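Local coordinates for protein ectoine dioxygenase (Sphingopyxis alaskensis, PDB 4MHR) that hydroxylates L-ectoine to (4S,5S)-5-hydroxyectoine, a compatible solute against osmotic stress, using iron(II), oxygen and 2-oxoglutarate, at residues F149-D154 against N250-S255; G191-Y196 against L246-L251; S99-H104 against I133-L138. All blocks are in the same frame, centred on the assembly; numbering follows the deposited sequence.

Interaction 1 (F149-D154 against N250-S255); sequences FYWHSD and NLMHGS
His152 and His253 face each other across two antiparallel strands, each backbone giving its N-H to the other's carbonyl: His152 N to His253 O and His253 N to His152 O are both 3.0 Å. Further along, Phe149 and Ser255 form a second hydrogen-bonded pair of the same kind. The register slips by one residue between the two pairs, which makes a beta bulge. There the CA of Trp151 comes close to His253 O, 3.2 Å away, as a CA-H...O contact, and the indole lies by the backbone of His253 and Gly254.

Both imidazoles spend their ND1 hydrogens on a backbone carbonyl two residues earlier in their own segment. His152 ND1 donates to Tyr150 O, and His253 ND1 to Leu251 O at 3.0 Å, almost straight at 169°. That fixes the ring rotations and turns both NE2 atoms to the same spot, 3.3 Å from each other, with the rings inclined obliquely. One water sits there in the plane of both rings, hydrogen-bonded to His152 NE2 and His253 NE2. It donates to Asp154 OD1 at 2.6 Å. His152, Asp154 and His253 are the iron ligands, the facial triad of two histidines and one carboxylate of this dioxygenase family; in this iron-free model the water bridges all three side chains. The Asp154 and His253 side chains cross at about a right angle, with CE1 of the ring nearest the carboxylate.

Between His152 and Asp154, Ser153 sits at the N-cap of helix 154-162. Its OG donates to Asn250 OD1 at 2.7 Å and also takes weak bonds from the backbone N of Phe155 and Glu156. A second water accepts from Asp154 N and donates to Leu251 O, so that carbonyl receives both a water hydrogen and the His253 ND1-H.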
loop_
_atom_site.group_PDB
_atom_site.type_symbol
_atom_site.label_atom_id
_atom_site.label_comp_id
_atom_site.label_asym_id
_atom_site.label_seq_id
_atom_site.Cartn_x
_atom_site.Cartn_y
_atom_site.Cartn_z
ATOM N N PHE A 149 8.615 -9.582 -5.827
ATOM C CA PHE A 149 7.827 -9.595 -4.603
ATOM C C PHE A 149 6.657 -10.485 -4.840
ATOM O O PHE A 149 5.748 -10.191 -5.681
ATOM C CB PHE A 149 7.507 -8.135 -4.201
ATOM C CG PHE A 149 8.746 -7.424 -3.775
ATOM C CD1 PHE A 149 9.479 -7.917 -2.656
ATOM C CD2 PHE A 149 9.317 -6.407 -4.548
ATOM C CE1 PHE A 149 10.707 -7.358 -2.294
ATOM C CE2 PHE A 149 10.545 -5.831 -4.173
ATOM C CZ PHE A 149 11.230 -6.306 -3.048
ATOM N N TYR A 150 6.648 -11.613 -4.153
ATOM C CA TYR A 150 5.695 -12.647 -4.518
ATOM C C TYR A 150 4.267 -12.198 -4.029
ATOM O O TYR A 150 4.156 -11.411 -3.136
ATOM C CB TYR A 150 6.058 -13.970 -3.886
ATOM C CG TYR A 150 5.322 -15.125 -4.452
ATOM C CD1 TYR A 150 5.628 -15.633 -5.736
ATOM C CD2 TYR A 150 4.299 -15.764 -3.723
ATOM C CE1 TYR A 150 4.951 -16.746 -6.223
ATOM C CE2 TYR A 150 3.596 -16.828 -4.252
ATOM C CZ TYR A 150 3.954 -17.344 -5.490
ATOM O OH TYR A 150 3.245 -18.449 -5.958
ATOM N N TRP A 151 3.252 -12.717 -4.680
ATOM C CA TRP A 151 1.838 -12.460 -4.410
ATOM C C TRP A 151 1.492 -12.511 -2.928
ATOM O O TRP A 151 1.814 -13.493 -2.244
ATOM C CB TRP A 151 0.990 -13.512 -5.112
ATOM C CG TRP A 151 1.144 -13.534 -6.591
ATOM C CD1 TRP A 151 1.761 -14.495 -7.324
ATOM C CD2 TRP A 151 0.669 -12.556 -7.537
ATOM N NE1 TRP A 151 1.734 -14.190 -8.660
ATOM C CE2 TRP A 151 1.028 -13.024 -8.835
ATOM C CE3 TRP A 151 -0.078 -11.352 -7.430
ATOM C CZ2 TRP A 151 0.729 -12.293 -10.028
ATOM C CZ3 TRP A 151 -0.393 -10.636 -8.618
ATOM C CH2 TRP A 151 0.011 -11.126 -9.904
ATOM N N HIS A 152 0.783 -11.477 -2.476
ATOM C CA HIS A 152 0.184 -11.481 -1.157
ATOM C C HIS A 152 -0.933 -10.418 -1.113
ATOM O O HIS A 152 -1.046 -9.499 -1.992
ATOM C CB HIS A 152 1.253 -11.157 -0.069
ATOM C CG HIS A 152 1.917 -9.827 -0.289
ATOM N ND1 HIS A 152 2.703 -9.570 -1.405
ATOM C CD2 HIS A 152 1.815 -8.648 0.374
ATOM C CE1 HIS A 152 3.110 -8.308 -1.389
ATOM N NE2 HIS A 152 2.585 -7.726 -0.320
ATOM N N SER A 153 -1.765 -10.618 -0.107
ATOM C CA SER A 153 -2.741 -9.659 0.361
ATOM C C SER A 153 -2.165 -9.027 1.617
ATOM O O SER A 153 -1.950 -9.693 2.589
ATOM C CB SER A 153 -4.026 -10.361 0.745
ATOM O OG SER A 153 -4.823 -9.445 1.585
ATOM N N ASP A 154 -1.945 -7.750 1.625
ATOM C CA ASP A 154 -1.499 -7.088 2.850
ATOM C C ASP A 154 -2.420 -7.355 4.018
ATOM O O ASP A 154 -1.949 -7.518 5.151
ATOM C CB ASP A 154 -1.466 -5.571 2.635
ATOM C CG ASP A 154 -0.388 -5.134 1.625
ATOM O OD1 ASP A 154 0.657 -5.798 1.532
ATOM O OD2 ASP A 154 -0.600 -4.105 0.965
ATOM N N ASN A 250 -6.946 -5.702 0.867
ATOM C CA ASN A 250 -7.017 -7.096 0.593
ATOM C C ASN A 250 -6.795 -7.475 -0.890
ATOM O O ASN A 250 -7.068 -8.603 -1.284
ATOM C CB ASN A 250 -8.344 -7.649 1.083
ATOM C CG ASN A 250 -8.391 -9.190 1.021
ATOM O OD1 ASN A 250 -7.509 -9.899 1.520
ATOM N ND2 ASN A 250 -9.415 -9.687 0.406
ATOM N N LEU A 251 -6.380 -6.530 -1.719
ATOM C CA LEU A 251 -6.150 -6.846 -3.102
ATOM C C LEU A 251 -4.856 -7.687 -3.301
ATOM O O LEU A 251 -3.780 -7.405 -2.729
ATOM C CB LEU A 251 -5.994 -5.574 -3.920
ATOM C CG LEU A 251 -5.924 -5.722 -5.459
ATOM C CD1 LEU A 251 -7.228 -6.303 -5.990
ATOM C CD2 LEU A 251 -5.544 -4.405 -6.068
ATOM N N MET A 252 -4.966 -8.721 -4.086
ATOM C CA MET A 252 -3.817 -9.686 -4.304
ATOM C C MET A 252 -2.862 -9.063 -5.282
ATOM O O MET A 252 -3.247 -8.697 -6.403
ATOM C CB MET A 252 -4.318 -11.024 -4.883
ATOM C CG MET A 252 -3.285 -12.185 -4.839
ATOM S SD MET A 252 -2.626 -12.545 -3.177
ATOM C CE MET A 252 -4.029 -13.303 -2.471
ATOM N N HIS A 253 -1.613 -8.887 -4.856
ATOM C CA HIS A 253 -0.686 -8.172 -5.682
ATOM C C HIS A 253 0.753 -8.649 -5.490
ATOM O O HIS A 253 1.141 -9.345 -4.488
ATOM C CB HIS A 253 -0.786 -6.638 -5.406
ATOM C CG HIS A 253 -0.248 -6.248 -4.072
ATOM N ND1 HIS A 253 -0.939 -6.476 -2.904
ATOM C CD2 HIS A 253 0.960 -5.780 -3.696
ATOM C CE1 HIS A 253 -0.231 -6.047 -1.880
ATOM N NE2 HIS A 253 0.931 -5.639 -2.323
ATOM N N GLY A 254 1.587 -8.216 -6.401
ATOM C CA GLY A 254 3.038 -8.633 -6.393
ATOM C C GLY A 254 3.787 -8.027 -7.564
ATOM O O GLY A 254 3.201 -7.219 -8.279
ATOM N N SER A 255 5.097 -8.318 -7.703
ATOM C CA SER A 255 5.853 -7.819 -8.867
ATOM C C SER A 255 6.897 -8.787 -9.287
ATOM O O SER A 255 7.408 -9.603 -8.440
ATOM C CB SER A 255 6.478 -6.432 -8.600
ATOM O OG SER A 255 7.271 -6.495 -7.452
HETATM O O HOH W 1 2.651 -4.844 0.082
HETATM O O HOH W 2 -3.023 -6.005 -0.417
#

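Interaction 2 (G191-Y196 against L246-L251); sequences GSHRTY and LFDCNL
The carboxamide of Asn250 reaches into the bend of 191-196 with ND2 leading, its CG anti to the backbone N (chi1 -171°). ND2 gives one bond to His193 O and another to Thr195 O, each 3.0 Å long. The first is the straighter, 164° at the hydrogen, and lies in the amide plane; both carbonyls are met from above their own planes. OD1, already bonded to Ser153, meets the edge of the Tyr196 ring at CD1, 3.8 Å away, the two side chains crossing at about a right angle.

His193 lies across the Asp248 side chain, likewise at about a right angle, with CB rather than the ring closest, 3.4 Å from Asp248 OD2. That oxygen also accepts from Asn250 N and forms a salt bridge with Arg26, while His193 NE2 bonds to Asp50 O. The Leu251 and His193 side chains cross at a slant, and Leu251 CD1 comes 3.1 Å from Ser192 OG, a hydroxyl hydrogen-bonded to Ile189 O. A water sits 2.9 Å from both Ser192 O and Asn250 O, between the two backbones.

Asp248 to Leu251 form a type I beta turn with an Asx turn inside it, the connection by which strand 244-248 of the cupin core runs on towards the iron-binding His253.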
loop_
_atom_site.group_PDB
_atom_site.type_symbol
_atom_site.label_atom_id
_atom_site.label_comp_id
_atom_site.label_asym_id
_atom_site.label_seq_id
_atom_site.Cartn_x
_atom_site.Cartn_y
_atom_site.Cartn_z
ATOM N N GLY A 191 -10.414 -7.275 -8.688
ATOM C CA GLY A 191 -11.527 -8.006 -8.098
ATOM C C GLY A 191 -11.147 -9.035 -7.057
ATOM O O GLY A 191 -11.987 -9.514 -6.358
ATOM N N SER A 192 -9.873 -9.278 -6.869
ATOM C CA SER A 192 -9.409 -10.243 -5.899
ATOM C C SER A 192 -9.615 -9.827 -4.468
ATOM O O SER A 192 -9.687 -10.642 -3.546
ATOM C CB SER A 192 -7.920 -10.497 -6.142
ATOM O OG SER A 192 -7.040 -9.404 -5.870
ATOM N N HIS A 193 -9.752 -8.552 -4.273
ATOM C CA HIS A 193 -10.090 -8.022 -2.946
ATOM C C HIS A 193 -11.423 -8.453 -2.309
ATOM O O HIS A 193 -11.601 -8.317 -1.060
ATOM C CB HIS A 193 -9.977 -6.490 -2.974
ATOM C CG HIS A 193 -11.012 -5.844 -3.807
ATOM N ND1 HIS A 193 -11.173 -6.132 -5.157
ATOM C CD2 HIS A 193 -11.962 -4.906 -3.492
ATOM C CE1 HIS A 193 -12.189 -5.434 -5.638
ATOM N NE2 HIS A 193 -12.692 -4.679 -4.658
ATOM N N ARG A 194 -12.312 -9.007 -3.116
ATOM C CA ARG A 194 -13.568 -9.475 -2.634
ATOM C C ARG A 194 -13.513 -10.915 -2.189
ATOM O O ARG A 194 -14.554 -11.443 -1.790
ATOM C CB ARG A 194 -14.652 -9.372 -3.719
ATOM C CG ARG A 194 -15.236 -7.980 -3.828
ATOM C CD ARG A 194 -16.519 -7.968 -4.674
ATOM N NE ARG A 194 -16.830 -6.568 -4.942
ATOM C CZ ARG A 194 -17.485 -5.818 -4.082
ATOM N NH1 ARG A 194 -17.897 -6.311 -2.925
ATOM N NH2 ARG A 194 -17.714 -4.592 -4.355
ATOM N N THR A 195 -12.335 -11.535 -2.248
ATOM C CA THR A 195 -12.070 -12.885 -1.673
ATOM C C THR A 195 -10.976 -12.832 -0.678
ATOM O O THR A 195 -9.869 -12.279 -0.938
ATOM C CB THR A 195 -11.552 -13.838 -2.771
ATOM O OG1 THR A 195 -12.521 -13.922 -3.806
ATOM C CG2 THR A 195 -11.283 -15.258 -2.228
ATOM N N TYR A 196 -11.243 -13.379 0.505
ATOM C CA TYR A 196 -10.208 -13.501 1.481
ATOM C C TYR A 196 -9.596 -14.911 1.299
ATOM O O TYR A 196 -10.275 -15.918 1.508
ATOM C CB TYR A 196 -10.778 -13.395 2.879
ATOM C CG TYR A 196 -9.730 -13.478 3.939
ATOM C CD1 TYR A 196 -8.734 -12.512 4.022
ATOM C CD2 TYR A 196 -9.753 -14.491 4.899
ATOM C CE1 TYR A 196 -7.789 -12.552 5.016
ATOM C CE2 TYR A 196 -8.847 -14.514 5.946
ATOM C CZ TYR A 196 -7.879 -13.599 6.012
ATOM O OH TYR A 196 -7.005 -13.632 7.063
ATOM N N LEU A 246 -3.729 3.542 -5.986
ATOM C CA LEU A 246 -4.407 3.344 -4.679
ATOM C C LEU A 246 -4.993 1.929 -4.686
ATOM O O LEU A 246 -5.653 1.520 -5.674
ATOM C CB LEU A 246 -5.585 4.239 -4.508
ATOM C CG LEU A 246 -5.468 5.672 -4.124
ATOM C CD1 LEU A 246 -5.012 6.457 -5.340
ATOM C CD2 LEU A 246 -6.792 6.156 -3.618
ATOM N N PHE A 247 -4.787 1.181 -3.627
ATOM C CA PHE A 247 -5.353 -0.180 -3.596
ATOM C C PHE A 247 -5.856 -0.625 -2.235
ATOM O O PHE A 247 -5.293 -0.262 -1.177
ATOM C CB PHE A 247 -4.458 -1.181 -4.304
ATOM C CG PHE A 247 -3.080 -1.339 -3.761
ATOM C CD1 PHE A 247 -2.075 -0.482 -4.137
ATOM C CD2 PHE A 247 -2.762 -2.409 -2.893
ATOM C CE1 PHE A 247 -0.775 -0.635 -3.645
ATOM C CE2 PHE A 247 -1.451 -2.594 -2.403
ATOM C CZ PHE A 247 -0.441 -1.729 -2.796
ATOM N N ASP A 248 -6.981 -1.356 -2.279
ATOM C CA ASP A 248 -7.618 -1.931 -1.114
ATOM C C ASP A 248 -6.648 -2.856 -0.392
ATOM O O ASP A 248 -5.855 -3.595 -1.020
ATOM C CB ASP A 248 -8.849 -2.696 -1.529
ATOM C CG ASP A 248 -9.549 -3.356 -0.358
ATOM O OD1 ASP A 248 -10.287 -2.658 0.384
ATOM O OD2 ASP A 248 -9.355 -4.584 -0.199
ATOM N N CYS A 249 -6.736 -2.829 0.927
ATOM C CA CYS A 249 -5.912 -3.670 1.766
ATOM C C CYS A 249 -5.871 -5.162 1.442
ATOM O O CYS A 249 -4.830 -5.786 1.629
ATOM C CB CYS A 249 -6.324 -3.518 3.241
ATOM S SG CYS A 249 -7.978 -4.093 3.626
ATOM N N ASN A 250 -6.946 -5.702 0.867
ATOM C CA ASN A 250 -7.017 -7.096 0.593
ATOM C C ASN A 250 -6.795 -7.475 -0.890
ATOM O O ASN A 250 -7.068 -8.603 -1.284
ATOM C CB ASN A 250 -8.344 -7.649 1.083
ATOM C CG ASN A 250 -8.391 -9.190 1.021
ATOM O OD1 ASN A 250 -7.509 -9.899 1.520
ATOM N ND2 ASN A 250 -9.415 -9.687 0.406
ATOM N N LEU A 251 -6.380 -6.530 -1.719
ATOM C CA LEU A 251 -6.150 -6.846 -3.102
ATOM C C LEU A 251 -4.856 -7.687 -3.301
ATOM O O LEU A 251 -3.780 -7.405 -2.729
ATOM C CB LEU A 251 -5.994 -5.574 -3.920
ATOM C CG LEU A 251 -5.924 -5.722 -5.459
ATOM C CD1 LEU A 251 -7.228 -6.303 -5.990
ATOM C CD2 LEU A 251 -5.544 -4.405 -6.068
HETATM O O HOH W 3 -7.177 -11.333 -2.202
HETATM O O HOH W 4 -6.895 -12.467 0.418
#

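Interaction 3 (S99-H104 against I133-L138); sequences SIFEIH and IHQSRL
Ser136 and His104 meet through a hydroxyl and an imidazole nitrogen at the start of helix 103-106, the tight end of the contact. Ser136 OG lies between the backbone N and the carbonyl carbon (chi1 68°), and it is hydrogen-bonded to His104 ND1 in the plane of that imidazole, 2.7 Å away. The Ile133 methyl CG2 covers the same ring in a CH-pi contact, 3.4 Å above its centre and only 3° off the normal, as the two side chains slide past each other in opposite directions. Ile103 is wedged in next door: CG1 touches Ser136 OG, while CG2 packs on Leu138 CB at 3.7 Å. Leu138 and Ile100 continue this apolar side towards helix 63-78, and their backbones form a hydrogen-bonded antiparallel pair.

On the other face of the strands, Phe101 and Arg137 lie side by side, pointing the same way. Their planes are 42° apart, and CZ of Phe101 lies over the centre of the Arg137 guanidinium, 3.5 Å above its plane. Arg137 NH2 gives an in-plane bond to Ser99 OG at 2.8 Å. The amide end of Gln135 reaches the Phe101 ring edge more loosely, CD to CE1 at 3.9 Å.

Buried Glu102 N donates to Ser136 O at 3.0 Å, from above the carbonyl plane. A water supplements this bond, accepting from Ser136 N and weakly from Glu102 N, within hydrogen-bonding distance of Glu102 OE2; OE1 forms a salt bridge with Arg294. The solvent side is at partly exposed Arg137 and His104, where another water joins Ile133 O to His104 NE2.

Strands 97-101 and 131-141 are antiparallel neighbours in the major sheet of the cupin fold, and Gln135, an ectoine-binding residue with NE2 on Leu292 O, puts this pairing at the substrate pocket.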
loop_
_atom_site.group_PDB
_atom_site.type_symbol
_atom_site.label_atom_id
_atom_site.label_comp_id
_atom_site.label_asym_id
_atom_site.label_seq_id
_atom_site.Cartn_x
_atom_site.Cartn_y
_atom_site.Cartn_z
ATOM N N SER A 99 14.369 -0.570 1.592
ATOM C CA SER A 99 13.228 0.164 2.219
ATOM C C SER A 99 13.586 0.907 3.529
ATOM O O SER A 99 14.369 0.410 4.359
ATOM C CB SER A 99 12.086 -0.767 2.603
ATOM O OG SER A 99 11.702 -1.581 1.544
ATOM N N ILE A 100 12.971 2.070 3.680
ATOM C CA ILE A 100 12.900 2.833 4.921
ATOM C C ILE A 100 11.421 2.930 5.423
ATOM O O ILE A 100 10.566 3.514 4.734
ATOM C CB ILE A 100 13.439 4.232 4.719
ATOM C CG1 ILE A 100 14.856 4.254 4.117
ATOM C CG2 ILE A 100 13.473 5.009 6.047
ATOM C CD1 ILE A 100 15.283 5.635 3.621
ATOM N N PHE A 101 11.133 2.279 6.542
ATOM C CA PHE A 101 9.793 2.290 7.192
ATOM C C PHE A 101 9.629 3.544 8.020
ATOM O O PHE A 101 10.622 4.205 8.344
ATOM C CB PHE A 101 9.617 1.056 8.081
ATOM C CG PHE A 101 9.331 -0.209 7.317
ATOM C CD1 PHE A 101 8.030 -0.566 7.004
ATOM C CD2 PHE A 101 10.366 -1.038 6.881
ATOM C CE1 PHE A 101 7.755 -1.724 6.319
ATOM C CE2 PHE A 101 10.093 -2.195 6.163
ATOM C CZ PHE A 101 8.782 -2.547 5.887
ATOM N N GLU A 102 8.395 3.919 8.304
ATOM C CA GLU A 102 8.095 5.090 9.138
ATOM C C GLU A 102 8.545 6.386 8.525
ATOM O O GLU A 102 8.868 7.385 9.229
ATOM C CB GLU A 102 8.686 4.914 10.553
ATOM C CG GLU A 102 8.005 3.850 11.372
ATOM C CD GLU A 102 6.629 4.377 11.815
ATOM O OE1 GLU A 102 6.603 5.365 12.581
ATOM O OE2 GLU A 102 5.580 3.871 11.340
ATOM N N ILE A 103 8.552 6.454 7.206
ATOM C CA ILE A 103 8.948 7.715 6.595
ATOM C C ILE A 103 8.054 8.891 6.918
ATOM O O ILE A 103 8.492 10.046 6.875
ATOM C CB ILE A 103 9.068 7.699 5.070
ATOM C CG1 ILE A 103 7.814 7.118 4.406
ATOM C CG2 ILE A 103 10.300 6.969 4.649
ATOM C CD1 ILE A 103 7.858 7.300 2.898
ATOM N N HIS A 104 6.799 8.608 7.188
ATOM C CA HIS A 104 5.881 9.656 7.510
ATOM C C HIS A 104 6.232 10.253 8.885
ATOM O O HIS A 104 5.853 11.367 9.156
ATOM C CB HIS A 104 4.435 9.125 7.499
ATOM C CG HIS A 104 4.124 8.236 8.661
ATOM N ND1 HIS A 104 4.658 6.980 8.811
ATOM C CD2 HIS A 104 3.375 8.451 9.768
ATOM C CE1 HIS A 104 4.221 6.439 9.931
ATOM N NE2 HIS A 104 3.431 7.309 10.521
ATOM N N ILE A 133 -2.004 6.843 9.748
ATOM C CA ILE A 133 -0.973 6.085 9.029
ATOM C C ILE A 133 -0.656 4.810 9.755
ATOM O O ILE A 133 -0.098 4.862 10.815
ATOM C CB ILE A 133 0.312 6.898 8.763
ATOM C CG1 ILE A 133 -0.039 8.173 7.982
ATOM C CG2 ILE A 133 1.319 6.048 7.976
ATOM C CD1 ILE A 133 -0.727 7.918 6.649
ATOM N N HIS A 134 -1.080 3.662 9.211
ATOM C CA HIS A 134 -0.785 2.354 9.827
ATOM C C HIS A 134 0.709 1.993 9.603
ATOM O O HIS A 134 1.344 1.369 10.417
ATOM C CB HIS A 134 -1.720 1.282 9.234
ATOM C CG HIS A 134 -1.277 -0.138 9.437
ATOM N ND1 HIS A 134 -1.465 -0.833 10.619
ATOM C CD2 HIS A 134 -0.732 -1.023 8.565
ATOM C CE1 HIS A 134 -1.047 -2.080 10.469
ATOM N NE2 HIS A 134 -0.594 -2.221 9.234
ATOM N N GLN A 135 1.241 2.362 8.457
ATOM C CA GLN A 135 2.597 1.993 8.070
ATOM C C GLN A 135 2.927 2.876 6.927
ATOM O O GLN A 135 2.043 3.193 6.128
ATOM C CB GLN A 135 2.614 0.555 7.569
ATOM C CG GLN A 135 3.973 0.094 7.060
ATOM C CD GLN A 135 3.863 -1.255 6.391
ATOM O OE1 GLN A 135 3.793 -1.366 5.141
ATOM N NE2 GLN A 135 3.776 -2.286 7.205
ATOM N N SER A 136 4.197 3.211 6.764
ATOM C CA SER A 136 4.712 3.888 5.573
ATOM C C SER A 136 6.074 3.334 5.184
ATOM O O SER A 136 6.790 2.749 6.034
ATOM C CB SER A 136 4.803 5.379 5.777
ATOM O OG SER A 136 5.789 5.771 6.716
ATOM N N ARG A 137 6.447 3.465 3.909
ATOM C CA ARG A 137 7.785 2.956 3.496
ATOM C C ARG A 137 8.202 3.714 2.301
ATOM O O ARG A 137 7.364 3.933 1.413
ATOM C CB ARG A 137 7.827 1.524 2.975
ATOM C CG ARG A 137 7.113 0.441 3.653
ATOM C CD ARG A 137 6.849 -0.709 2.672
ATOM N NE ARG A 137 8.069 -1.385 2.285
ATOM C CZ ARG A 137 8.271 -2.707 2.324
ATOM N NH1 ARG A 137 7.324 -3.550 2.735
ATOM N NH2 ARG A 137 9.449 -3.188 1.939
ATOM N N LEU A 138 9.492 4.020 2.237
ATOM C CA LEU A 138 10.147 4.495 1.027
ATOM C C LEU A 138 10.906 3.295 0.486
ATOM O O LEU A 138 11.738 2.644 1.186
ATOM C CB LEU A 138 11.017 5.701 1.259
ATOM C CG LEU A 138 11.932 6.091 0.071
ATOM C CD1 LEU A 138 11.221 6.387 -1.216
ATOM C CD2 LEU A 138 12.852 7.234 0.438
HETATM O O HOH W 5 5.680 2.377 9.108
HETATM O O HOH W 6 0.499 7.213 12.029
#

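In the fold
Interactions 1 and 2 touch, with centres about 9 Å apart, and share Asn250 and Leu251: the chain leaves strand 244-248, turns through this piece and enters strand 253-255. Ser192 OG also bonds to Met252 N between them. Interaction 3 lies apart, its centre about 18 Å from that of interaction 1 and about 21 Å from that of interaction 2. It closes first along the chain, and strand 131-141 is followed by strand 149-152. Interactions 2 and 3 reach the same seven-stranded sheet on opposite sides of the chain's centre. The two histidine ligands thus sit on the minor, three-stranded sheet, with Asp154 starting the helix after strand 149-152, and ectoine-binding Gln135 on the major.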